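Local coordinates for protein glutaredoxin (Methanosarcina acetivorans, PDB 5CAX) that acts as methanoredoxin, a glutaredoxin-like enzyme with coenzyme M-dependent protein disulfide reductase activity, at residues K65-S68 with S73-F76. Sequence-based numbering, arbitrary orientation.
Sequences KQVS and SVSF. With CD (cadmium ion), chain G.
Val67 and Ser68, near the C-terminal end of helix 57-70, meet Val74 and Phe76 in the loop that leads into strand 78-81 of the thioredoxin fold, so the chain packs back on the helix it has just left. Val67 does most of the work from the helix side, its two methyl groups serving different partners. CG1, anti to the backbone N (chi1 164°), lies 3.8 Å from CG1 of Val74, while CG2 comes obliquely to the Phe76 ring, 3.6 Å from CE1. A beta-branched residue suits this place because one short side chain reaches both loop residues; Val67 also touches Tyr25 and Thr78, which ties the contact to strands 22-26 and 78-81. Ser68 follows at the partly exposed margin, where its CB packs 3.5 Å from CG2 of Val74. Its small side chain keeps the hydroxyl close to the helix: OG donates to Lys65 O at 2.9 Å from above the carbonyl plane, so the hydroxyl is satisfied within its own helix while the CB carbon is left to meet the valine. No hydrogen bond joins the two segments, so apolar contacts carry the meeting. Phe76 suits its position since its ring extends back to Val67 and also touches Ile64 and Tyr25, while its backbone faces the metal site: Phe76 O binds the cadmium ion at 2.6 Å, a site it shares with Cys30 SG.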
loop_
_atom_site.group_PDB
_atom_site.type_symbol
_atom_site.label_atom_id
_atom_site.label_comp_id
_atom_site.label_asym_id
_atom_site.label_seq_id
_atom_site.Cartn_x
_atom_site.Cartn_y
_atom_site.Cartn_z
ATOM N N LYS A 65 7.736 -3.178 -10.430
ATOM C CA LYS A 65 8.956 -3.911 -10.088
ATOM C C LYS A 65 9.192 -3.967 -8.580
ATOM O O LYS A 65 9.725 -4.942 -8.060
ATOM C CB LYS A 65 10.159 -3.272 -10.784
ATOM C CG LYS A 65 11.181 -4.258 -11.309
ATOM C CD LYS A 65 11.464 -4.007 -12.783
ATOM C CE LYS A 65 11.875 -2.561 -13.008
ATOM N NZ LYS A 65 12.415 -2.325 -14.372
ATOM N N GLN A 66 8.819 -2.905 -7.884
ATOM C CA GLN A 66 8.901 -2.899 -6.437
ATOM C C GLN A 66 7.893 -3.878 -5.838
ATOM O O GLN A 66 8.219 -4.649 -4.937
ATOM C CB GLN A 66 8.684 -1.467 -5.912
ATOM C CG GLN A 66 8.252 -1.297 -4.439
ATOM C CD GLN A 66 9.382 -1.427 -3.439
ATOM O OE1 GLN A 66 10.462 -1.966 -3.745
ATOM N NE2 GLN A 66 9.155 -0.893 -2.236
ATOM N N VAL A 67 6.662 -3.819 -6.322
ATOM C CA VAL A 67 5.614 -4.712 -5.835
ATOM C C VAL A 67 6.018 -6.185 -5.966
ATOM O O VAL A 67 5.801 -6.970 -5.049
ATOM C CB VAL A 67 4.265 -4.451 -6.565
ATOM C CG1 VAL A 67 3.306 -5.600 -6.368
ATOM C CG2 VAL A 67 3.631 -3.155 -6.059
ATOM N N SER A 68 6.636 -6.548 -7.085
ATOM C CA SER A 68 6.995 -7.939 -7.328
ATOM C C SER A 68 8.105 -8.455 -6.401
ATOM O O SER A 68 8.214 -9.663 -6.196
ATOM C CB SER A 68 7.393 -8.152 -8.792
ATOM O OG SER A 68 8.457 -7.326 -9.183
ATOM N N SER A 73 3.291 -12.426 -7.432
ATOM C CA SER A 73 2.023 -12.450 -8.154
ATOM C C SER A 73 1.752 -11.104 -8.768
ATOM O O SER A 73 1.010 -10.988 -9.738
ATOM C CB SER A 73 0.885 -12.799 -7.215
ATOM O OG SER A 73 1.158 -14.036 -6.601
ATOM N N VAL A 74 2.372 -10.094 -8.175
ATOM C CA VAL A 74 2.157 -8.696 -8.534
ATOM C C VAL A 74 0.658 -8.434 -8.562
ATOM O O VAL A 74 0.100 -8.020 -9.579
ATOM C CB VAL A 74 2.818 -8.307 -9.884
ATOM C CG1 VAL A 74 2.960 -6.789 -9.971
ATOM C CG2 VAL A 74 4.195 -8.952 -10.012
ATOM N N SER A 75 -0.022 -8.791 -7.484
ATOM C CA SER A 75 -1.445 -8.499 -7.420
ATOM C C SER A 75 -1.622 -7.286 -6.522
ATOM O O SER A 75 -0.733 -6.948 -5.738
ATOM C CB SER A 75 -2.252 -9.694 -6.892
ATOM O OG SER A 75 -1.965 -9.922 -5.528
ATOM N N PHE A 76 -2.764 -6.627 -6.623
ATOM C CA PHE A 76 -2.996 -5.441 -5.803
ATOM C C PHE A 76 -4.298 -5.686 -5.056
ATOM O O PHE A 76 -5.224 -6.255 -5.642
ATOM C CB PHE A 76 -3.047 -4.175 -6.662
ATOM C CG PHE A 76 -1.813 -3.967 -7.501
ATOM C CD1 PHE A 76 -0.697 -3.322 -6.980
ATOM C CD2 PHE A 76 -1.755 -4.438 -8.809
ATOM C CE1 PHE A 76 0.452 -3.140 -7.738
ATOM C CE2 PHE A 76 -0.609 -4.263 -9.576
ATOM C CZ PHE A 76 0.495 -3.610 -9.038
HETATM CD CD CD G . -7.201 -4.693 -6.324
#